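Local coordinates for amino acid adenylation domain-containing protein (Bacillus stratosphericus LAMA 585, PDB 6ULY) that probably selects and activates a keto acid as its acyl adenylate, as the adenylation domain of a nonribosomal depsipeptide synthetase module, at residues L9-L18 and H193-G202; R264-F275 and A294-V305. All coordinates share one frame; numbering follows the deposited sequence.

Contact 1. Residues L9-L18 and H193-G202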
loop_
_atom_site.group_PDB
_atom_site.type_symbol
_atom_site.label_atom_id
_atom_site.label_comp_id
_atom_site.label_asym_id
_atom_site.label_seq_id
_atom_site.Cartn_x
_atom_site.Cartn_y
_atom_site.Cartn_z
ATOM N N LEU A 9 3.693 2.807 35.359
ATOM C CA LEU A 9 4.706 1.776 35.177
ATOM C C LEU A 9 6.044 2.374 35.580
ATOM O O LEU A 9 6.533 3.305 34.932
ATOM C CB LEU A 9 4.739 1.278 33.733
ATOM C CG LEU A 9 5.852 0.283 33.386
ATOM C CD1 LEU A 9 5.667 -1.034 34.141
ATOM C CD2 LEU A 9 5.911 0.051 31.876
ATOM N N ASP A 10 6.633 1.843 36.647
ATOM C CA ASP A 10 7.939 2.293 37.121
ATOM C C ASP A 10 9.009 1.594 36.293
ATOM O O ASP A 10 9.424 0.473 36.589
ATOM C CB ASP A 10 8.102 2.004 38.607
ATOM C CG ASP A 10 9.438 2.474 39.146
ATOM O OD1 ASP A 10 9.753 3.671 38.981
ATOM O OD2 ASP A 10 10.172 1.649 39.732
ATOM N N VAL A 11 9.460 2.267 35.232
ATOM C CA VAL A 11 10.486 1.694 34.363
ATOM C C VAL A 11 11.894 1.925 34.883
ATOM O O VAL A 11 12.853 1.412 34.291
ATOM C CB VAL A 11 10.389 2.258 32.933
ATOM C CG1 VAL A 11 9.035 1.923 32.330
ATOM C CG2 VAL A 11 10.630 3.765 32.927
ATOM N N THR A 12 12.051 2.692 35.967
ATOM C CA THR A 12 13.361 2.835 36.592
ATOM C C THR A 12 13.764 1.581 37.354
ATOM O O THR A 12 14.962 1.340 37.544
ATOM C CB THR A 12 13.373 4.037 37.539
ATOM O OG1 THR A 12 12.557 3.758 38.683
ATOM C CG2 THR A 12 12.849 5.284 36.832
ATOM N N GLN A 13 12.795 0.781 37.789
ATOM C CA GLN A 13 13.093 -0.480 38.453
ATOM C C GLN A 13 13.636 -1.481 37.442
ATOM O O GLN A 13 13.081 -1.640 36.350
ATOM C CB GLN A 13 11.833 -1.035 39.116
ATOM C CG GLN A 13 12.087 -2.075 40.190
ATOM C CD GLN A 13 12.322 -1.455 41.556
ATOM O OE1 GLN A 13 12.286 -0.235 41.713
ATOM N NE2 GLN A 13 12.561 -2.299 42.555
ATOM N N GLY A 14 14.725 -2.148 37.799
ATOM C CA GLY A 14 15.244 -3.227 36.987
ATOM C C GLY A 14 16.177 -2.763 35.888
ATOM O O GLY A 14 16.539 -1.587 35.765
ATOM N N ALA A 15 16.566 -3.732 35.063
ATOM C CA ALA A 15 17.526 -3.479 33.997
ATOM C C ALA A 15 17.022 -2.396 33.050
ATOM O O ALA A 15 15.817 -2.229 32.840
ATOM C CB ALA A 15 17.801 -4.765 33.220
ATOM N N GLN A 16 17.971 -1.661 32.464
ATOM C CA GLN A 16 17.665 -0.549 31.577
ATOM C C GLN A 16 18.090 -0.787 30.138
ATOM O O GLN A 16 17.552 -0.136 29.235
ATOM C CB GLN A 16 18.342 0.730 32.089
ATOM C CG GLN A 16 17.928 1.108 33.498
ATOM C CD GLN A 16 16.462 1.480 33.583
ATOM O OE1 GLN A 16 16.010 2.415 32.918
ATOM N NE2 GLN A 16 15.708 0.742 34.391
ATOM N N THR A 17 19.046 -1.683 29.909
ATOM C CA THR A 17 19.428 -2.150 28.587
ATOM C C THR A 17 19.324 -3.671 28.547
ATOM O O THR A 17 19.256 -4.337 29.584
ATOM C CB THR A 17 20.855 -1.715 28.224
ATOM O OG1 THR A 17 21.208 -2.248 26.942
ATOM C CG2 THR A 17 21.867 -2.212 29.258
ATOM N N LEU A 18 19.314 -4.226 27.334
ATOM C CA LEU A 18 19.221 -5.675 27.209
ATOM C C LEU A 18 20.493 -6.370 27.677
ATOM O O LEU A 18 20.435 -7.540 28.064
ATOM C CB LEU A 18 18.911 -6.073 25.764
ATOM C CG LEU A 18 17.501 -5.771 25.237
ATOM C CD1 LEU A 18 17.276 -6.505 23.923
ATOM C CD2 LEU A 18 16.404 -6.136 26.228
ATOM N N HIS A 193 16.076 -0.042 23.383
ATOM C CA HIS A 193 16.024 -0.801 24.628
ATOM C C HIS A 193 14.868 -0.329 25.500
ATOM O O HIS A 193 14.183 -1.141 26.137
ATOM C CB HIS A 193 17.342 -0.667 25.396
ATOM C CG HIS A 193 18.550 -1.105 24.628
ATOM N ND1 HIS A 193 19.080 -2.373 24.731
ATOM C CD2 HIS A 193 19.346 -0.433 23.763
ATOM C CE1 HIS A 193 20.142 -2.469 23.951
ATOM N NE2 HIS A 193 20.328 -1.304 23.355
ATOM N N ARG A 194 14.633 0.987 25.535
ATOM C CA ARG A 194 13.623 1.551 26.424
ATOM C C ARG A 194 12.221 1.108 26.023
ATOM O O ARG A 194 11.424 0.697 26.874
ATOM C CB ARG A 194 13.724 3.079 26.419
ATOM C CG ARG A 194 12.891 3.757 27.498
ATOM C CD ARG A 194 12.885 5.273 27.361
ATOM N NE ARG A 194 14.223 5.857 27.423
ATOM C CZ ARG A 194 14.897 6.082 28.548
ATOM N NH1 ARG A 194 14.371 5.763 29.724
ATOM N NH2 ARG A 194 16.108 6.624 28.495
ATOM N N SER A 195 11.895 1.192 24.731
ATOM C CA SER A 195 10.545 0.838 24.299
ATOM C C SER A 195 10.279 -0.649 24.490
ATOM O O SER A 195 9.196 -1.039 24.941
ATOM C CB SER A 195 10.330 1.245 22.840
ATOM O OG SER A 195 11.334 0.724 21.985
ATOM N N VAL A 196 11.255 -1.496 24.165
ATOM C CA VAL A 196 11.077 -2.932 24.358
ATOM C C VAL A 196 10.944 -3.254 25.841
ATOM O O VAL A 196 9.985 -3.909 26.266
ATOM C CB VAL A 196 12.241 -3.701 23.708
ATOM C CG1 VAL A 196 12.159 -5.170 24.044
ATOM C CG2 VAL A 196 12.223 -3.486 22.193
ATOM N N LEU A 197 11.887 -2.773 26.656
ATOM C CA LEU A 197 11.849 -3.089 28.080
ATOM C C LEU A 197 10.593 -2.554 28.746
ATOM O O LEU A 197 10.100 -3.152 29.711
ATOM C CB LEU A 197 13.086 -2.531 28.777
ATOM C CG LEU A 197 14.376 -3.320 28.562
ATOM C CD1 LEU A 197 15.552 -2.564 29.157
ATOM C CD2 LEU A 197 14.263 -4.702 29.170
ATOM N N ALA A 198 10.064 -1.432 28.255
ATOM C CA ALA A 198 8.823 -0.903 28.806
ATOM C C ALA A 198 7.670 -1.868 28.572
ATOM O O ALA A 198 6.823 -2.064 29.452
ATOM C CB ALA A 198 8.512 0.460 28.188
ATOM N N ASN A 199 7.614 -2.472 27.384
ATOM C CA ASN A 199 6.608 -3.497 27.133
ATOM C C ASN A 199 6.868 -4.734 27.983
ATOM O O ASN A 199 5.935 -5.312 28.554
ATOM C CB ASN A 199 6.594 -3.867 25.651
ATOM C CG ASN A 199 5.509 -4.865 25.316
ATOM O OD1 ASN A 199 5.599 -6.039 25.669
ATOM N ND2 ASN A 199 4.473 -4.401 24.635
ATOM N N VAL A 200 8.130 -5.150 28.084
ATOM C CA VAL A 200 8.462 -6.309 28.906
ATOM C C VAL A 200 8.015 -6.076 30.344
ATOM O O VAL A 200 7.339 -6.916 30.948
ATOM C CB VAL A 200 9.969 -6.605 28.824
ATOM C CG1 VAL A 200 10.404 -7.468 29.989
ATOM C CG2 VAL A 200 10.308 -7.277 27.498
ATOM N N LYS A 201 8.379 -4.920 30.909
ATOM C CA LYS A 201 8.046 -4.648 32.304
ATOM C C LYS A 201 6.544 -4.511 32.493
ATOM O O LYS A 201 5.990 -4.999 33.482
ATOM C CB LYS A 201 8.778 -3.393 32.773
ATOM C CG LYS A 201 10.288 -3.565 32.786
ATOM C CD LYS A 201 11.019 -2.268 33.086
ATOM C CE LYS A 201 12.519 -2.505 33.157
ATOM N NZ LYS A 201 13.286 -1.253 33.370
ATOM N N GLY A 202 5.861 -3.853 31.556
ATOM C CA GLY A 202 4.411 -3.808 31.623
ATOM C C GLY A 202 3.791 -5.187 31.510
ATOM O O GLY A 202 2.857 -5.522 32.242
#
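The irregular segment L9-L18 runs against the first turns of helix 193-207 in the reverse sense, L9 facing G202 and T17 facing H193, with CA atoms 5.4 Å apart at the T17-H193 end. K201 reaches from the helix into a loop of three carbonyls: its chain is extended beyond CG, and NZ donates to V11 O (2.9 Å), Q13 O (3.0 Å) and A15 O (2.8 Å), each time tilted from the carbonyl plane. Three acceptors thus satisfy a buried ammonium. Q16, bent at chi2 (-65°), lays its amide across the lysine and gives NE2 hydrogens to V11 O and G14 O, both within its own amide plane; V11 O therefore serves two donors. In the fold this is the N-terminal connection between strand 3-5 and helix 18-26, laid over the helix that follows strand 188-192. T17 is the N-cap residue of helix 18-26; its OG1 sits over one face of the H193 ring. H193 ND1 accepts the backbone N-H of L18 at 3.2 Å, nearly straight (169°) but tilted from the ring plane. L197 inserts CD1 against Q16 O, while its CD2 meets L18 CD2 at 3.9 Å. At the other end L9 CD2 touches A198 O at 3.3 Å.

Contact 2. Residues R264-F275 and A294-V305. With QA7 (5'-O-{(S)-hydroxy[(4-methyl-2-oxopentanoyl)oxy]phosphoryl}adenosine), chain C; SO4 (sulfate ion), chain P.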
loop_
_atom_site.group_PDB
_atom_site.type_symbol
_atom_site.label_atom_id
_atom_site.label_comp_id
_atom_site.label_asym_id
_atom_site.label_seq_id
_atom_site.Cartn_x
_atom_site.Cartn_y
_atom_site.Cartn_z
ATOM N N ARG A 264 6.417 -29.542 31.260
ATOM C CA ARG A 264 5.567 -28.979 32.304
ATOM C C ARG A 264 5.483 -27.460 32.162
ATOM O O ARG A 264 5.652 -26.707 33.125
ATOM C CB ARG A 264 6.074 -29.380 33.691
ATOM C CG ARG A 264 6.191 -30.885 33.885
ATOM C CD ARG A 264 6.632 -31.240 35.293
ATOM N NE ARG A 264 7.723 -32.215 35.296
ATOM C CZ ARG A 264 7.570 -33.518 35.080
ATOM N NH1 ARG A 264 6.368 -34.024 34.833
ATOM N NH2 ARG A 264 8.626 -34.322 35.104
ATOM N N ALA A 265 5.217 -27.012 30.935
ATOM C CA ALA A 265 5.176 -25.585 30.650
ATOM C C ALA A 265 4.069 -24.912 31.447
ATOM O O ALA A 265 2.970 -25.451 31.598
ATOM C CB ALA A 265 4.965 -25.349 29.155
ATOM N N THR A 266 4.374 -23.727 31.974
ATOM C CA THR A 266 3.383 -22.922 32.673
ATOM C C THR A 266 2.789 -21.824 31.801
ATOM O O THR A 266 1.711 -21.311 32.125
ATOM C CB THR A 266 3.999 -22.293 33.932
ATOM O OG1 THR A 266 4.938 -21.277 33.558
ATOM C CG2 THR A 266 4.718 -23.364 34.765
ATOM N N LYS A 267 3.446 -21.464 30.701
ATOM C CA LYS A 267 2.916 -20.436 29.819
ATOM C C LYS A 267 3.348 -20.722 28.389
ATOM O O LYS A 267 4.395 -21.330 28.149
ATOM C CB LYS A 267 3.375 -19.032 30.236
ATOM C CG LYS A 267 4.871 -18.803 30.104
ATOM C CD LYS A 267 5.271 -17.404 30.560
ATOM C CE LYS A 267 6.731 -17.132 30.241
ATOM N NZ LYS A 267 7.169 -15.779 30.644
ATOM N N THR A 268 2.527 -20.262 27.448
ATOM C CA THR A 268 2.768 -20.427 26.020
ATOM C C THR A 268 1.837 -19.460 25.299
ATOM O O THR A 268 1.008 -18.791 25.923
ATOM C CB THR A 268 2.540 -21.879 25.580
ATOM O OG1 THR A 268 3.025 -22.067 24.247
ATOM C CG2 THR A 268 1.062 -22.242 25.635
ATOM N N TRP A 269 1.980 -19.382 23.977
ATOM C CA TRP A 269 1.095 -18.524 23.200
ATOM C C TRP A 269 1.046 -18.990 21.755
ATOM O O TRP A 269 1.888 -19.768 21.297
ATOM C CB TRP A 269 1.540 -17.059 23.252
ATOM C CG TRP A 269 2.620 -16.717 22.277
ATOM C CD1 TRP A 269 3.945 -17.027 22.373
ATOM C CD2 TRP A 269 2.469 -15.972 21.064
ATOM N NE1 TRP A 269 4.628 -16.528 21.290
ATOM C CE2 TRP A 269 3.744 -15.873 20.474
ATOM C CE3 TRP A 269 1.378 -15.380 20.419
ATOM C CZ2 TRP A 269 3.956 -15.212 19.267
ATOM C CZ3 TRP A 269 1.592 -14.724 19.225
ATOM C CH2 TRP A 269 2.870 -14.646 18.661
ATOM N N ALA A 270 0.048 -18.480 21.040
ATOM C CA ALA A 270 -0.106 -18.701 19.610
ATOM C C ALA A 270 -1.239 -17.806 19.111
ATOM O O ALA A 270 -2.089 -17.383 19.902
ATOM C CB ALA A 270 -0.413 -20.174 19.299
ATOM N N PRO A 271 -1.264 -17.497 17.814
ATOM C CA PRO A 271 -2.455 -16.868 17.235
ATOM C C PRO A 271 -3.632 -17.832 17.261
ATOM O O PRO A 271 -3.492 -19.033 17.495
ATOM C CB PRO A 271 -2.034 -16.524 15.801
ATOM C CG PRO A 271 -0.529 -16.531 15.825
ATOM C CD PRO A 271 -0.152 -17.559 16.850
ATOM N N ASN A 272 -4.816 -17.280 16.998
ATOM C CA ASN A 272 -6.037 -18.065 17.146
ATOM C C ASN A 272 -6.042 -19.299 16.249
ATOM O O ASN A 272 -6.690 -20.299 16.580
ATOM C CB ASN A 272 -7.253 -17.189 16.849
ATOM C CG ASN A 272 -8.557 -17.857 17.233
ATOM O OD1 ASN A 272 -8.899 -17.939 18.415
ATOM N ND2 ASN A 272 -9.293 -18.338 16.237
ATOM N N PHE A 273 -5.332 -19.256 15.116
ATOM C CA PHE A 273 -5.371 -20.379 14.182
ATOM C C PHE A 273 -4.802 -21.643 14.814
ATOM O O PHE A 273 -5.285 -22.751 14.548
ATOM C CB PHE A 273 -4.608 -20.036 12.895
ATOM C CG PHE A 273 -3.106 -20.094 13.034
ATOM C CD1 PHE A 273 -2.375 -18.939 13.233
ATOM C CD2 PHE A 273 -2.426 -21.301 12.946
ATOM C CE1 PHE A 273 -0.998 -18.986 13.361
ATOM C CE2 PHE A 273 -1.053 -21.351 13.076
ATOM C CZ PHE A 273 -0.338 -20.191 13.285
ATOM N N ALA A 274 -3.768 -21.501 15.646
ATOM C CA ALA A 274 -3.170 -22.672 16.274
ATOM C C ALA A 274 -4.168 -23.363 17.191
ATOM O O ALA A 274 -4.234 -24.597 17.233
ATOM C CB ALA A 274 -1.914 -22.272 17.046
ATOM N N PHE A 275 -4.960 -22.584 17.930
ATOM C CA PHE A 275 -6.000 -23.177 18.761
ATOM C C PHE A 275 -7.017 -23.913 17.903
ATOM O O PHE A 275 -7.467 -25.010 18.258
ATOM C CB PHE A 275 -6.687 -22.101 19.600
ATOM C CG PHE A 275 -5.778 -21.434 20.596
ATOM C CD1 PHE A 275 -4.910 -20.427 20.200
ATOM C CD2 PHE A 275 -5.796 -21.807 21.932
ATOM C CE1 PHE A 275 -4.074 -19.814 21.111
ATOM C CE2 PHE A 275 -4.960 -21.193 22.849
ATOM C CZ PHE A 275 -4.100 -20.194 22.438
ATOM N N ALA A 294 0.180 -28.075 34.686
ATOM C CA ALA A 294 1.099 -26.987 34.994
ATOM C C ALA A 294 0.811 -25.719 34.195
ATOM O O ALA A 294 1.238 -24.636 34.609
ATOM C CB ALA A 294 2.544 -27.423 34.732
ATOM N N MET A 295 0.107 -25.828 33.070
ATOM C CA MET A 295 -0.145 -24.674 32.211
ATOM C C MET A 295 -1.073 -23.691 32.914
ATOM O O MET A 295 -2.186 -24.051 33.314
ATOM C CB MET A 295 -0.752 -25.132 30.886
ATOM C CG MET A 295 -1.136 -23.996 29.926
ATOM S SD MET A 295 0.229 -22.883 29.516
ATOM C CE MET A 295 1.485 -24.036 28.959
ATOM N N THR A 296 -0.621 -22.446 33.055
ATOM C CA THR A 296 -1.425 -21.393 33.654
ATOM C C THR A 296 -1.736 -20.242 32.710
ATOM O O THR A 296 -2.683 -19.493 32.974
ATOM C CB THR A 296 -0.725 -20.819 34.898
ATOM O OG1 THR A 296 0.549 -20.274 34.530
ATOM C CG2 THR A 296 -0.522 -21.903 35.947
ATOM N N CYS A 297 -0.990 -20.088 31.615
ATOM C CA CYS A 297 -1.093 -18.904 30.763
ATOM C C CYS A 297 -0.939 -19.321 29.303
ATOM O O CYS A 297 0.172 -19.593 28.844
ATOM C CB CYS A 297 -0.039 -17.876 31.159
ATOM S SG CYS A 297 0.112 -16.477 30.027
ATOM N N MET A 298 -2.049 -19.357 28.574
ATOM C CA MET A 298 -2.039 -19.604 27.133
ATOM C C MET A 298 -2.500 -18.317 26.455
ATOM O O MET A 298 -3.695 -18.087 26.269
ATOM C CB MET A 298 -2.932 -20.775 26.756
ATOM C CG MET A 298 -2.592 -22.075 27.453
ATOM S SD MET A 298 -3.320 -23.486 26.600
ATOM C CE MET A 298 -2.154 -23.672 25.250
ATOM N N ILE A 299 -1.539 -17.476 26.082
ATOM C CA ILE A 299 -1.872 -16.212 25.442
ATOM C C ILE A 299 -2.341 -16.478 24.019
ATOM O O ILE A 299 -1.708 -17.230 23.266
ATOM C CB ILE A 299 -0.670 -15.257 25.472
ATOM C CG1 ILE A 299 -0.441 -14.756 26.898
ATOM C CG2 ILE A 299 -0.896 -14.094 24.513
ATOM C CD1 ILE A 299 0.940 -14.183 27.140
ATOM N N ASN A 300 -3.463 -15.868 23.652
ATOM C CA ASN A 300 -4.053 -15.993 22.324
ATOM C C ASN A 300 -4.092 -14.599 21.706
ATOM O O ASN A 300 -4.895 -13.756 22.120
ATOM C CB ASN A 300 -5.450 -16.608 22.412
ATOM C CG ASN A 300 -6.078 -16.836 21.054
ATOM O OD1 ASN A 300 -5.625 -16.294 20.048
ATOM N ND2 ASN A 300 -7.137 -17.635 21.021
ATOM N N GLY A 301 -3.223 -14.353 20.727
ATOM C CA GLY A 301 -3.163 -13.040 20.110
ATOM C C GLY A 301 -2.412 -13.060 18.799
ATOM O O GLY A 301 -1.741 -14.036 18.454
ATOM N N ALA A 302 -2.549 -11.937 18.074
ATOM C CA ALA A 302 -1.955 -11.677 16.760
ATOM C C ALA A 302 -3.040 -11.611 15.689
ATOM O O ALA A 302 -2.812 -11.071 14.599
ATOM C CB ALA A 302 -0.910 -12.721 16.366
ATOM N N GLU A 303 -4.218 -12.153 15.981
ATOM C CA GLU A 303 -5.341 -12.082 15.055
ATOM C C GLU A 303 -6.629 -12.225 15.856
ATOM O O GLU A 303 -6.613 -12.336 17.085
ATOM C CB GLU A 303 -5.228 -13.149 13.961
ATOM C CG GLU A 303 -5.138 -14.581 14.479
ATOM C CD GLU A 303 -4.948 -15.595 13.360
ATOM O OE1 GLU A 303 -5.221 -16.794 13.579
ATOM O OE2 GLU A 303 -4.525 -15.190 12.257
ATOM N N ALA A 304 -7.750 -12.227 15.143
ATOM C CA ALA A 304 -9.050 -12.268 15.795
ATOM C C ALA A 304 -9.160 -13.491 16.696
ATOM O O ALA A 304 -8.927 -14.624 16.263
ATOM C CB ALA A 304 -10.163 -12.282 14.748
ATOM N N VAL A 305 -9.515 -13.252 17.955
ATOM C CA VAL A 305 -9.737 -14.319 18.926
ATOM C C VAL A 305 -11.207 -14.710 18.838
ATOM O O VAL A 305 -12.091 -13.913 19.159
ATOM C CB VAL A 305 -9.359 -13.877 20.346
ATOM C CG1 VAL A 305 -9.570 -15.018 21.341
ATOM C CG2 VAL A 305 -7.917 -13.394 20.384
HETATM C C01 QA7 C . -0.256 -10.213 21.136
HETATM C C02 QA7 C . 0.762 -10.332 20.066
HETATM C C03 QA7 C . 2.135 -10.074 20.624
HETATM C C04 QA7 C . 0.274 -9.450 18.963
HETATM C C05 QA7 C . 1.282 -8.631 18.220
HETATM C C06 QA7 C . 1.309 -8.687 16.728
HETATM C C10 QA7 C . -0.263 -6.498 14.539
HETATM C C11 QA7 C . -1.547 -6.529 14.046
HETATM C C12 QA7 C . -2.450 -5.505 14.855
HETATM C C13 QA7 C . -3.575 -5.980 14.784
HETATM C C14 QA7 C . -3.410 -7.611 14.631
HETATM C C16 QA7 C . -2.947 -8.481 16.798
HETATM C C18 QA7 C . -4.885 -9.066 17.467
HETATM C C19 QA7 C . -6.028 -9.528 18.111
HETATM C C21 QA7 C . -7.269 -8.932 16.354
HETATM C C23 QA7 C . -5.019 -8.550 16.249
HETATM N N15 QA7 C . -3.789 -8.204 15.850
HETATM N N17 QA7 C . -3.596 -9.008 17.794
HETATM N N20 QA7 C . -7.175 -9.436 17.531
HETATM N N22 QA7 C . -6.247 -8.498 15.710
HETATM N N24 QA7 C . -5.917 -10.067 19.397
HETATM O O07 QA7 C . 2.104 -7.885 15.989
HETATM O O09 QA7 C . 0.582 -7.342 13.850
HETATM O O25 QA7 C . -2.207 -7.836 14.353
HETATM O O26 QA7 C . -4.334 -5.625 13.611
HETATM O O27 QA7 C . -2.391 -4.066 14.424
HETATM O O28 QA7 C . 2.755 -8.620 13.804
HETATM O O29 QA7 C . 2.751 -6.420 14.188
HETATM O O30 QA7 C . 0.636 -9.431 16.213
HETATM O O31 QA7 C . 1.982 -7.946 18.792
HETATM P P08 QA7 C . 2.021 -7.588 14.433
HETATM S S SO4 P . -7.774 -12.003 11.346
HETATM O O1 SO4 P . -7.180 -11.137 12.289
HETATM O O2 SO4 P . -8.248 -11.226 10.266
HETATM O O3 SO4 P . -6.842 -12.944 10.855
HETATM O O4 SO4 P . -8.871 -12.691 11.908
HETATM O O HOH W 1 -4.947 -14.593 18.013
#
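N300 and F275 form an amide-on-ring stack, planes 9° apart, with N300 ND2 3.6 Å above one ring face and displaced toward its rim. The same ND2 donates to N272 OD1 (3.2 Å), almost straight, on a lone pair and within the N300 amide plane; the two amides are nearly coplanar, so this bond and the ring hold the N300 amide flat. N300 CG lies anti to its backbone N (chi1 -177°), which brings the amide over F275. A water donates to N300 OD1 and accepts from E303 N and, weakly, from N272 N. Strands 267-270 and 297-301 are parallel neighbours in the mixed sheet of the AMP-binding (ANL) fold, joined by a beta-alpha-beta crossover through helices 272-279 and 282-285. T268 N to C297 O, I299 N to T268 O and A270 N to I299 O make the ladder. Where it starts, T266 O takes both the N-H and the hydroxyl of T296, from opposite faces of its plane. On one side of the sheet W269 CB packs on I299 CB (3.6 Å), and the indole edge meets G301 O in its plane; W269 NE1 is bonded to D217. On the other side T268 CG2 touches the methyls of M298 and M295, CE to CG2 3.5 Å for M298. Beyond the strands E303 rises extended from CG and its OE1 accepts a weak bond from F273 N (2.9 Å), lying at the edge of that residue's ring. A302, E303 and A304 belong to the adenylate pocket: E303 O lies 3.0 Å from QA7 N20 at the adenine, and A304 N donates to O1 of a sulfate ion, probably from the crystallisation liquor, at 3.1 Å. Q565 of helix 560-570 bonds N272 ND2, A304 O and the sulfate.

Contact 1 closes before contact 2 opens along the chain. Their centres lie 23 Å apart, with nearest atoms about 9 Å apart and no touch between them. Contact 1 sits about 21 Å from the centre of the chain, where helix 193-207 leaves strand 188-192 of the seven-stranded sheet; contact 2 is more central, about 11 Å out, inside the nine-stranded sheet. Helix 224-237 touches both, meeting V196, N199, V200 and K201 in the first and K267, W269 and I299 in the second. Contact 2 supplies part of the adenylate pocket directly, whereas in contact 1 G202 lies about 13 Å from the bound adenylate.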